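Local coordinates for DCN1-like protein 3 (Homo sapiens, PDB 4GBA) that helps transfer NEDD8 from N-terminally acetylated NEDD8-conjugating E2 enzymes to cullin-RBX complexes, binding cullins and the acetylated E2 through its DCUN1 (PONY) domain, at residues E10-Y15 / F59-F64; D94-L99 / L128-N133; T103-L108 / I155-W160; D139-F144 / S185-F190. All blocks are in the same frame, centred on the assembly; numbering follows the deposited sequence.

Contact 1: residues E10-Y15 / F59-F64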
# COMPACT_ATOMS: atom_id res chain seq x y z
N GLU A 10 -1.33 12.37 -25.49
CA GLU A 10 0.12 12.42 -25.70
C GLU A 10 0.88 11.96 -24.45
O GLU A 10 1.91 11.28 -24.54
CB GLU A 10 0.58 13.82 -26.13
N LEU A 11 0.37 12.34 -23.28
CA LEU A 11 0.99 11.94 -22.02
C LEU A 11 0.93 10.44 -21.85
O LEU A 11 1.94 9.81 -21.53
CB LEU A 11 0.28 12.61 -20.85
CG LEU A 11 0.95 12.40 -19.50
CD1 LEU A 11 2.38 12.95 -19.53
CD2 LEU A 11 0.13 13.09 -18.41
N PHE A 12 -0.24 9.86 -22.07
CA PHE A 12 -0.39 8.42 -22.01
C PHE A 12 0.55 7.72 -22.98
O PHE A 12 1.24 6.77 -22.62
CB PHE A 12 -1.83 7.98 -22.29
CG PHE A 12 -2.05 6.49 -22.16
CD1 PHE A 12 -1.97 5.86 -20.92
CD2 PHE A 12 -2.33 5.71 -23.27
CE1 PHE A 12 -2.18 4.50 -20.79
CE2 PHE A 12 -2.53 4.34 -23.15
CZ PHE A 12 -2.46 3.74 -21.91
N ARG A 13 0.58 8.21 -24.21
CA ARG A 13 1.35 7.58 -25.28
C ARG A 13 2.84 7.47 -24.97
O ARG A 13 3.52 6.59 -25.48
CB ARG A 13 1.14 8.33 -26.61
CG ARG A 13 -0.18 8.02 -27.31
CD ARG A 13 -0.01 6.91 -28.35
NE ARG A 13 -1.26 6.18 -28.61
CZ ARG A 13 -1.40 5.22 -29.52
NH1 ARG A 13 -0.37 4.86 -30.29
NH2 ARG A 13 -2.57 4.62 -29.68
N ARG A 14 3.35 8.36 -24.13
CA ARG A 14 4.79 8.36 -23.91
C ARG A 14 5.27 7.36 -22.87
O ARG A 14 6.47 7.11 -22.77
CB ARG A 14 5.36 9.77 -23.71
CG ARG A 14 5.31 10.35 -22.33
CD ARG A 14 5.28 11.88 -22.46
NE ARG A 14 6.14 12.59 -21.52
CZ ARG A 14 5.92 13.83 -21.08
NH1 ARG A 14 4.84 14.52 -21.48
NH2 ARG A 14 6.78 14.40 -20.22
N TYR A 15 4.34 6.77 -22.11
CA TYR A 15 4.68 5.77 -21.10
C TYR A 15 4.08 4.42 -21.48
O TYR A 15 4.46 3.38 -20.96
CB TYR A 15 4.20 6.21 -19.73
CG TYR A 15 4.71 7.57 -19.33
CD1 TYR A 15 6.03 7.75 -18.97
CD2 TYR A 15 3.87 8.69 -19.32
CE1 TYR A 15 6.52 8.99 -18.60
CE2 TYR A 15 4.35 9.95 -18.96
CZ TYR A 15 5.69 10.09 -18.60
OH TYR A 15 6.20 11.31 -18.22
N PHE A 59 -0.86 0.68 -15.21
CA PHE A 59 -2.07 1.50 -15.35
C PHE A 59 -2.64 1.19 -16.72
O PHE A 59 -2.00 1.50 -17.73
CB PHE A 59 -1.75 3.00 -15.34
CG PHE A 59 -1.18 3.51 -14.05
CD1 PHE A 59 -1.64 3.04 -12.83
CD2 PHE A 59 -0.19 4.49 -14.06
CE1 PHE A 59 -1.13 3.54 -11.64
CE2 PHE A 59 0.34 4.99 -12.87
CZ PHE A 59 -0.14 4.51 -11.65
N THR A 60 -3.82 0.59 -16.79
CA THR A 60 -4.48 0.42 -18.08
C THR A 60 -4.86 1.79 -18.63
O THR A 60 -4.97 2.77 -17.88
CB THR A 60 -5.76 -0.43 -17.98
OG1 THR A 60 -6.74 0.28 -17.22
CG2 THR A 60 -5.48 -1.77 -17.30
N ARG A 61 -5.07 1.88 -19.94
CA ARG A 61 -5.56 3.11 -20.53
C ARG A 61 -6.71 3.74 -19.74
O ARG A 61 -6.69 4.93 -19.46
CB ARG A 61 -5.98 2.88 -21.98
CG ARG A 61 -6.68 4.08 -22.59
CD ARG A 61 -6.99 3.87 -24.06
NE ARG A 61 -7.11 5.15 -24.75
CZ ARG A 61 -6.13 5.71 -25.46
NH1 ARG A 61 -4.96 5.09 -25.61
NH2 ARG A 61 -6.33 6.88 -26.04
N LYS A 62 -7.71 2.94 -19.36
CA LYS A 62 -8.86 3.46 -18.63
C LYS A 62 -8.54 3.99 -17.23
O LYS A 62 -9.09 5.01 -16.80
CB LYS A 62 -9.97 2.40 -18.51
CG LYS A 62 -11.26 2.97 -17.92
CD LYS A 62 -12.30 1.90 -17.66
CE LYS A 62 -13.50 2.49 -16.91
NZ LYS A 62 -14.14 3.61 -17.69
N GLU A 63 -7.68 3.28 -16.51
CA GLU A 63 -7.25 3.72 -15.18
C GLU A 63 -6.53 5.06 -15.28
O GLU A 63 -6.80 5.99 -14.52
CB GLU A 63 -6.33 2.66 -14.53
CG GLU A 63 -7.07 1.38 -14.12
CD GLU A 63 -6.15 0.16 -13.95
OE1 GLU A 63 -4.92 0.26 -14.15
OE2 GLU A 63 -6.68 -0.92 -13.60
N PHE A 64 -5.62 5.15 -16.24
CA PHE A 64 -4.83 6.35 -16.41
C PHE A 64 -5.73 7.54 -16.78
O PHE A 64 -5.67 8.61 -16.15
CB PHE A 64 -3.73 6.12 -17.45
CG PHE A 64 -2.71 7.21 -17.49
CD1 PHE A 64 -1.65 7.21 -16.58
CD2 PHE A 64 -2.80 8.25 -18.41
CE1 PHE A 64 -0.70 8.23 -16.60
CE2 PHE A 64 -1.86 9.26 -18.44
CZ PHE A 64 -0.80 9.24 -17.53
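Phe12 lays its ring between Phe64 and Arg61, at the start of helix 61-71. That helix, in the DCUN1 domain, opens with a capping box. Thr60 OG1 accepts from Glu63 N, and Glu63 OE1 accepts from Thr60 N. The returned bond meets the carboxylate from above its plane. The box closes the first turn of the helix, and Phe12 packs beside that turn.

The Phe12 and Phe64 side chains run alongside each other, pointing opposite ways. Their ring planes are tilted by 45°, and Phe12 CD1 comes to 3.6 Å from Phe64 CD2. In both residues CG is anti to the backbone N (chi1 -177° in Phe12), which carries each ring toward the other segment. Leu11 adds CD2 at the edge of the Phe64 ring, 4.1 Å from Phe64 CZ. Phe59 O lies near the plane of the Phe12 ring, at its edge.

On Arg61 the backbone and the side chain both take part. Phe12 CZ is 3.5 Å from Arg61 CA. The Arg61 guanidinium plane stands 81° from the ring plane. The charge of Arg61 is met by a salt bridge to Glu9. Ile23, on the strand that pairs with 59-60, also touches Phe12 and Phe64. The Arg61 chain is extended from CG to NE, and its NH1 lies 3.5 Å from Phe12 CE2.

Contact 2: residues D94-L99 / L128-N133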
# COMPACT_ATOMS: atom_id res chain seq x y z
N ASP A 94 -12.41 8.68 6.44
CA ASP A 94 -13.08 7.79 5.51
C ASP A 94 -12.25 7.49 4.26
O ASP A 94 -12.26 6.36 3.75
CB ASP A 94 -14.47 8.32 5.14
CG ASP A 94 -15.51 8.02 6.23
OD1 ASP A 94 -16.36 8.90 6.50
OD2 ASP A 94 -15.49 6.90 6.81
N LYS A 95 -11.53 8.49 3.76
CA LYS A 95 -10.61 8.29 2.66
C LYS A 95 -9.52 7.29 3.06
O LYS A 95 -9.16 6.40 2.29
CB LYS A 95 -9.96 9.61 2.23
CG LYS A 95 -10.96 10.63 1.68
CD LYS A 95 -11.71 10.08 0.49
CE LYS A 95 -12.62 11.13 -0.16
NZ LYS A 95 -11.91 11.98 -1.16
N PHE A 96 -8.98 7.46 4.26
CA PHE A 96 -7.92 6.58 4.69
C PHE A 96 -8.38 5.13 4.75
O PHE A 96 -7.67 4.23 4.30
CB PHE A 96 -7.32 6.98 6.03
CG PHE A 96 -6.21 6.07 6.45
CD1 PHE A 96 -4.94 6.18 5.87
CD2 PHE A 96 -6.44 5.05 7.37
CE1 PHE A 96 -3.91 5.32 6.24
CE2 PHE A 96 -5.41 4.18 7.75
CZ PHE A 96 -4.15 4.31 7.19
N LYS A 97 -9.56 4.90 5.30
CA LYS A 97 -10.09 3.54 5.35
C LYS A 97 -10.17 2.97 3.95
O LYS A 97 -9.87 1.80 3.74
CB LYS A 97 -11.48 3.50 6.03
CG LYS A 97 -11.41 3.48 7.55
CD LYS A 97 -12.73 3.87 8.20
CE LYS A 97 -13.71 2.70 8.26
NZ LYS A 97 -14.97 3.09 8.96
N ASP A 98 -10.56 3.81 3.00
CA ASP A 98 -10.68 3.35 1.61
C ASP A 98 -9.30 3.06 1.00
O ASP A 98 -9.12 2.04 0.33
CB ASP A 98 -11.44 4.36 0.75
CG ASP A 98 -11.68 3.86 -0.67
OD1 ASP A 98 -12.61 3.04 -0.86
OD2 ASP A 98 -10.94 4.26 -1.59
N LEU A 99 -8.34 3.95 1.25
CA LEU A 99 -6.99 3.76 0.78
C LEU A 99 -6.39 2.49 1.37
O LEU A 99 -5.74 1.70 0.67
CB LEU A 99 -6.13 4.97 1.17
CG LEU A 99 -4.63 4.72 1.14
CD1 LEU A 99 -4.13 4.57 -0.29
CD2 LEU A 99 -3.91 5.84 1.86
N LEU A 128 4.19 1.68 4.31
CA LEU A 128 3.80 2.70 3.36
C LEU A 128 2.43 3.34 3.66
O LEU A 128 2.31 4.57 3.72
CB LEU A 128 3.83 2.13 1.93
CG LEU A 128 3.93 3.20 0.83
CD1 LEU A 128 5.14 4.08 1.07
CD2 LEU A 128 3.98 2.56 -0.55
N VAL A 129 1.40 2.52 3.87
CA VAL A 129 0.05 3.05 4.04
C VAL A 129 -0.10 3.94 5.29
O VAL A 129 -0.88 4.90 5.30
CB VAL A 129 -1.04 1.93 3.96
CG1 VAL A 129 -1.04 1.06 5.21
CG2 VAL A 129 -2.42 2.52 3.70
N PHE A 130 0.66 3.63 6.34
CA PHE A 130 0.59 4.40 7.58
C PHE A 130 1.54 5.60 7.62
O PHE A 130 1.70 6.24 8.66
CB PHE A 130 0.86 3.49 8.80
CG PHE A 130 -0.32 2.62 9.19
CD1 PHE A 130 -1.50 3.18 9.66
CD2 PHE A 130 -0.23 1.23 9.09
CE1 PHE A 130 -2.58 2.39 10.01
CE2 PHE A 130 -1.32 0.43 9.44
CZ PHE A 130 -2.49 1.00 9.91
N THR A 131 2.15 5.91 6.48
CA THR A 131 3.13 7.00 6.37
C THR A 131 2.76 8.28 7.15
O THR A 131 3.58 8.79 7.91
CB THR A 131 3.43 7.35 4.87
OG1 THR A 131 4.12 6.25 4.25
CG2 THR A 131 4.28 8.58 4.76
N GLN A 132 1.54 8.80 6.99
CA GLN A 132 1.17 10.06 7.64
C GLN A 132 0.71 9.89 9.09
O GLN A 132 0.59 10.86 9.82
CB GLN A 132 0.10 10.81 6.84
CG GLN A 132 0.46 11.00 5.37
CD GLN A 132 -0.35 12.09 4.69
OE1 GLN A 132 0.10 13.23 4.59
NE2 GLN A 132 -1.53 11.74 4.18
N ASN A 133 0.44 8.66 9.49
CA ASN A 133 -0.15 8.39 10.80
C ASN A 133 0.29 7.05 11.37
O ASN A 133 -0.45 6.08 11.31
CB ASN A 133 -1.69 8.44 10.73
CG ASN A 133 -2.28 7.40 9.74
OD1 ASN A 133 -1.58 6.87 8.87
ND2 ASN A 133 -3.58 7.11 9.89
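Phe96 reaches from helix 93-107 to Val129, Phe130 and Asn133, where helix 119-129 ends. A type I beta turn from Phe130 to Asn133 follows that helix. The contact lies in the cullin-binding part of the DCUN1 domain.

The packing is mainly apolar. Leu99 and Val129 pass side by side, head to tail, with Leu99 CG 4.0 Å from Val129 CG2. Val129 CG2 also lies 4.1 Å from Phe96 CE1. This methyl is anti to the backbone N, which brings it to both residues.

The aromatic pair is Phe96 and Phe130. The side chains cross at about a right angle, while the ring planes are tilted by 41°. Phe96 CZ comes within 3.8 Å of Phe130 CE1, which lies at the edge of the Phe96 ring. Phe163 and Leu164 of helix 157-169 also touch Phe130, and Leu164 touches Phe96.

The polar groups meet the same ring. The Asn133 side-chain amide approaches tip to tip over one face of Phe96, its plane nearly upright on the ring. The turn that carries it is closed by Asn133 N bonding to Phe130 O at 2.9 Å. At the ring edge, Val129 O lies in the ring plane, 3.2 Å from Phe96 CE1.

Contact 3: residues T103-L108 / I155-W160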
# COMPACT_ATOMS: atom_id res chain seq x y z
N THR A 103 -5.15 -0.80 -0.59
CA THR A 103 -3.74 -1.17 -0.50
C THR A 103 -3.56 -2.70 -0.45
O THR A 103 -2.58 -3.22 -0.97
CB THR A 103 -3.05 -0.46 0.70
OG1 THR A 103 -3.11 0.97 0.51
CG2 THR A 103 -1.58 -0.88 0.83
N PHE A 104 -4.52 -3.41 0.15
CA PHE A 104 -4.44 -4.86 0.20
C PHE A 104 -4.57 -5.44 -1.20
O PHE A 104 -3.75 -6.27 -1.63
CB PHE A 104 -5.48 -5.47 1.15
CG PHE A 104 -5.45 -6.97 1.16
CD1 PHE A 104 -4.66 -7.65 2.07
CD2 PHE A 104 -6.16 -7.70 0.22
CE1 PHE A 104 -4.60 -9.04 2.05
CE2 PHE A 104 -6.09 -9.09 0.21
CZ PHE A 104 -5.32 -9.75 1.12
N GLN A 105 -5.61 -5.00 -1.91
CA GLN A 105 -5.91 -5.44 -3.28
C GLN A 105 -4.76 -5.12 -4.25
O GLN A 105 -4.45 -5.89 -5.16
CB GLN A 105 -7.20 -4.75 -3.76
CG GLN A 105 -7.88 -5.47 -4.92
CD GLN A 105 -8.12 -6.96 -4.63
OE1 GLN A 105 -8.49 -7.34 -3.51
NE2 GLN A 105 -7.89 -7.80 -5.64
N PHE A 106 -4.16 -3.95 -4.04
CA PHE A 106 -3.04 -3.48 -4.82
C PHE A 106 -1.84 -4.42 -4.66
O PHE A 106 -1.28 -4.90 -5.66
CB PHE A 106 -2.69 -2.05 -4.38
CG PHE A 106 -1.64 -1.37 -5.24
CD1 PHE A 106 -1.81 -1.24 -6.61
CD2 PHE A 106 -0.51 -0.81 -4.65
CE1 PHE A 106 -0.85 -0.60 -7.39
CE2 PHE A 106 0.45 -0.16 -5.42
CZ PHE A 106 0.28 -0.06 -6.79
N GLY A 107 -1.46 -4.71 -3.42
CA GLY A 107 -0.32 -5.56 -3.15
C GLY A 107 -0.56 -7.00 -3.58
O GLY A 107 0.36 -7.81 -3.64
N LEU A 108 -1.82 -7.30 -3.89
CA LEU A 108 -2.22 -8.67 -4.17
C LEU A 108 -1.99 -9.06 -5.62
O LEU A 108 -2.55 -8.45 -6.53
CB LEU A 108 -3.69 -8.84 -3.81
CG LEU A 108 -4.21 -10.26 -3.62
CD1 LEU A 108 -3.46 -10.97 -2.51
CD2 LEU A 108 -5.68 -10.15 -3.31
N ILE A 155 -0.31 -12.85 4.45
CA ILE A 155 -1.30 -12.11 5.23
C ILE A 155 -2.59 -12.13 4.43
O ILE A 155 -2.63 -11.73 3.27
CB ILE A 155 -0.82 -10.65 5.49
CG1 ILE A 155 0.37 -10.66 6.46
CG2 ILE A 155 -1.96 -9.78 6.05
CD1 ILE A 155 0.04 -11.20 7.87
N SER A 156 -3.65 -12.64 5.06
CA SER A 156 -4.95 -12.76 4.42
C SER A 156 -5.74 -11.45 4.50
O SER A 156 -5.35 -10.51 5.19
CB SER A 156 -5.75 -13.91 5.05
OG SER A 156 -6.11 -13.60 6.39
N ARG A 157 -6.87 -11.42 3.80
CA ARG A 157 -7.68 -10.21 3.68
C ARG A 157 -8.32 -9.79 5.00
O ARG A 157 -8.50 -8.60 5.25
CB ARG A 157 -8.78 -10.40 2.63
CG ARG A 157 -9.52 -9.11 2.30
CD ARG A 157 -10.57 -9.35 1.23
NE ARG A 157 -10.00 -9.98 0.04
CZ ARG A 157 -9.64 -9.31 -1.05
NH1 ARG A 157 -9.80 -7.99 -1.11
NH2 ARG A 157 -9.13 -9.97 -2.09
N ASP A 158 -8.66 -10.76 5.84
CA ASP A 158 -9.33 -10.47 7.11
C ASP A 158 -8.34 -10.02 8.16
O ASP A 158 -8.64 -9.16 8.98
CB ASP A 158 -10.13 -11.68 7.58
CG ASP A 158 -11.33 -11.95 6.69
OD1 ASP A 158 -12.09 -10.99 6.42
OD2 ASP A 158 -11.49 -13.11 6.24
N THR A 159 -7.15 -10.61 8.13
CA THR A 159 -6.06 -10.18 9.02
C THR A 159 -5.64 -8.74 8.69
O THR A 159 -5.46 -7.92 9.59
CB THR A 159 -4.83 -11.11 8.91
OG1 THR A 159 -5.23 -12.48 9.10
CG2 THR A 159 -3.77 -10.72 9.92
N TRP A 160 -5.48 -8.45 7.41
CA TRP A 160 -5.19 -7.09 6.97
C TRP A 160 -6.33 -6.15 7.41
O TRP A 160 -6.09 -5.13 8.05
CB TRP A 160 -5.01 -7.05 5.45
CG TRP A 160 -4.77 -5.68 4.88
CD1 TRP A 160 -5.73 -4.78 4.46
CD2 TRP A 160 -3.50 -5.05 4.65
NE1 TRP A 160 -5.13 -3.63 4.00
CE2 TRP A 160 -3.76 -3.77 4.10
CE3 TRP A 160 -2.17 -5.44 4.84
CZ2 TRP A 160 -2.74 -2.87 3.75
CZ3 TRP A 160 -1.15 -4.55 4.48
CH2 TRP A 160 -1.45 -3.28 3.95
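Arg157 grips Gln105 OE1 end-on with two nitrogens. Arg157 NH1 to Gln105 OE1 is 2.8 Å, with an N-H...O angle of 150°, and NH1 lies nearly along the C=O axis. Arg157 NH2 to Gln105 OE1 is 3.1 Å, on a lone pair in the carbonyl plane. Amide and guanidinium are nearly coplanar, and the oxygen lies in the guanidinium plane, where both N-H groups can reach it. The bend of Gln105 at chi2 (52°) helps bring the amide round to meet them.

Phe104 packs against one face of the guanidinium. Its CE2 sits over the centre of that face, 3.8 Å from Arg157 CZ. Arg157 CA in turn makes a CH-pi contact over a face of the Phe104 ring. Phe104 CB makes another, 3.5 Å from the centroid of the Trp160 five-membered ring. Thr103 CG2 packs on the far part of the indole, 3.7 Å from Trp160 CZ2. Trp126 and Tyr100 stack on Trp160.

The contact joins the C-terminal end of helix 93-107 to the N-terminal start of helix 157-169. Strand 154-155, which pairs with 117-118, leads into that second helix. This short strand pair between helices is consistent with the EF-hand-like fold of the cullin-binding region.

Contact 4: residues D139-F144 / S185-F190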
# COMPACT_ATOMS: atom_id res chain seq x y z
N ASP A 139 5.62 -0.14 14.73
CA ASP A 139 7.05 -0.46 14.68
C ASP A 139 7.33 -1.90 15.13
O ASP A 139 8.05 -2.64 14.45
CB ASP A 139 7.89 0.52 15.50
CG ASP A 139 7.84 1.95 14.96
OD1 ASP A 139 7.75 2.14 13.72
OD2 ASP A 139 7.90 2.90 15.78
N GLN A 140 6.78 -2.28 16.28
CA GLN A 140 7.01 -3.62 16.82
C GLN A 140 6.28 -4.70 16.02
O GLN A 140 6.80 -5.80 15.81
CB GLN A 140 6.61 -3.70 18.29
CG GLN A 140 7.48 -2.85 19.21
CD GLN A 140 8.98 -3.05 18.97
OE1 GLN A 140 9.43 -4.10 18.50
NE2 GLN A 140 9.76 -2.02 19.30
N TRP A 141 5.08 -4.37 15.56
CA TRP A 141 4.32 -5.29 14.73
C TRP A 141 5.13 -5.66 13.49
O TRP A 141 5.14 -6.81 13.08
CB TRP A 141 2.95 -4.68 14.36
CG TRP A 141 2.24 -5.38 13.22
CD1 TRP A 141 2.15 -4.96 11.93
CD2 TRP A 141 1.52 -6.62 13.29
NE1 TRP A 141 1.43 -5.86 11.18
CE2 TRP A 141 1.02 -6.89 11.99
CE3 TRP A 141 1.24 -7.53 14.31
CZ2 TRP A 141 0.26 -8.02 11.69
CZ3 TRP A 141 0.49 -8.66 14.02
CH2 TRP A 141 0.01 -8.90 12.71
N LEU A 142 5.82 -4.68 12.91
CA LEU A 142 6.61 -4.93 11.71
C LEU A 142 7.95 -5.63 12.02
O LEU A 142 8.48 -6.35 11.17
CB LEU A 142 6.84 -3.64 10.90
CG LEU A 142 5.63 -2.90 10.32
CD1 LEU A 142 6.04 -1.51 9.82
CD2 LEU A 142 4.90 -3.68 9.21
N ASN A 143 8.49 -5.39 13.21
CA ASN A 143 9.66 -6.14 13.68
C ASN A 143 9.30 -7.59 13.86
O ASN A 143 10.04 -8.49 13.45
CB ASN A 143 10.17 -5.60 15.02
CG ASN A 143 10.86 -4.25 14.88
OD1 ASN A 143 11.35 -3.89 13.81
ND2 ASN A 143 10.91 -3.50 15.98
N PHE A 144 8.14 -7.81 14.48
CA PHE A 144 7.60 -9.14 14.70
C PHE A 144 7.47 -9.92 13.39
O PHE A 144 7.85 -11.08 13.30
CB PHE A 144 6.26 -9.03 15.44
CG PHE A 144 5.40 -10.26 15.35
CD1 PHE A 144 5.68 -11.37 16.13
CD2 PHE A 144 4.30 -10.29 14.51
CE1 PHE A 144 4.88 -12.50 16.05
CE2 PHE A 144 3.50 -11.42 14.43
CZ PHE A 144 3.79 -12.52 15.20
N SER A 185 -5.58 -14.98 15.01
CA SER A 185 -4.68 -15.54 16.01
C SER A 185 -3.27 -14.97 15.91
O SER A 185 -2.55 -14.90 16.90
CB SER A 185 -4.67 -17.07 15.93
OG SER A 185 -4.23 -17.50 14.66
N LEU A 186 -2.89 -14.55 14.71
CA LEU A 186 -1.61 -13.87 14.54
C LEU A 186 -1.42 -12.68 15.50
O LEU A 186 -0.31 -12.41 15.96
CB LEU A 186 -1.40 -13.42 13.09
CG LEU A 186 -0.00 -12.85 12.80
CD1 LEU A 186 1.07 -13.93 13.00
CD2 LEU A 186 0.10 -12.24 11.40
N PHE A 187 -2.50 -11.96 15.81
CA PHE A 187 -2.39 -10.84 16.74
C PHE A 187 -1.96 -11.31 18.13
O PHE A 187 -1.18 -10.65 18.80
CB PHE A 187 -3.69 -10.03 16.82
CG PHE A 187 -4.10 -9.38 15.51
CD1 PHE A 187 -3.32 -9.48 14.37
CD2 PHE A 187 -5.28 -8.65 15.42
CE1 PHE A 187 -3.70 -8.89 13.17
CE2 PHE A 187 -5.68 -8.06 14.23
CZ PHE A 187 -4.88 -8.18 13.10
N ASP A 188 -2.47 -12.47 18.56
CA ASP A 188 -2.09 -13.05 19.85
C ASP A 188 -0.63 -13.50 19.87
O ASP A 188 0.10 -13.26 20.83
CB ASP A 188 -3.02 -14.21 20.24
CG ASP A 188 -3.00 -14.49 21.75
OD1 ASP A 188 -3.14 -13.52 22.55
OD2 ASP A 188 -2.83 -15.66 22.15
N THR A 189 -0.22 -14.17 18.79
CA THR A 189 1.18 -14.55 18.61
C THR A 189 2.09 -13.33 18.77
O THR A 189 3.20 -13.43 19.30
CB THR A 189 1.41 -15.15 17.21
OG1 THR A 189 0.54 -16.26 17.01
CG2 THR A 189 2.85 -15.59 17.04
N PHE A 190 1.61 -12.18 18.29
CA PHE A 190 2.37 -10.95 18.33
C PHE A 190 2.41 -10.39 19.73
O PHE A 190 3.44 -9.93 20.20
CB PHE A 190 1.78 -9.90 17.38
CG PHE A 190 2.16 -8.49 17.73
CD1 PHE A 190 3.45 -8.02 17.49
CD2 PHE A 190 1.23 -7.63 18.30
CE1 PHE A 190 3.81 -6.72 17.83
CE2 PHE A 190 1.58 -6.32 18.64
CZ PHE A 190 2.87 -5.87 18.40
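Phe190 takes the edge of Trp141 on one face of its ring. Trp141 CE3 lies 3.7 Å from Phe190 CG, offset toward the rim, and the two planes stand at 79°. At the edge of the same ring, Phe144 CB is 3.6 Å from Phe190 CD1. Phe190 turns its own edge toward the face of Phe144 in an offset edge-to-face pair. Over that face, Phe190 CA makes a CH-pi contact 3.8 Å from the Phe144 centroid. The Phe144 ring has Leu186 CD1 and Thr189 CG2 at its edge, the latter 3.7 Å from Phe144 CZ. Phe187 directs its edge at the face of the Trp141 six-membered ring in an offset edge-to-face pair, with the planes at 86°.

Leu186 fills in between the rings. Its two methyls divide the work: CD2 is 3.6 Å from Trp141 CH2, while CD1 goes to Phe144. Phe190 CE1 also touches the backbone of helix 138-147, 3.5 Å from Trp141 CA. The polar bond of Asn143 ND2 to Gln140 OE1 stays within that helix.

The short helix segments cross at 98°, with axes 11.0 Å apart. Large side chains span that distance. Phe163 stacks on Trp141 and Trp193 meets Phe144 edge-to-face, extending the aromatic cluster.

The steep ring angles are those of edge-to-face contacts. The contact therefore joins two helices of the cullin-binding region by dispersion and by ring hydrogens directed at pi faces, with no polar bond between the two segments.

From the N terminus, contact 1 comes first. It closes the loop from helix 7-13 to strand 59-60 and helix 61-71 before any other contact opens. Contact 2 then joins helix 93-107 to the end of helix 119-129. Contact 3 starts further along helix 93-107 and closes at helix 157-169, so it crosses contact 2. The two touch through Val129 and Thr103. Contact 4 opens in helix 138-147, after contact 2 has closed, and ends in helix 185-199. It crosses contact 3 and touches it through Ile155 and Leu186. Contacts 2 to 4 thus run together through the cullin-binding region. The centres of contacts 1 and 4 are about 40 Å apart.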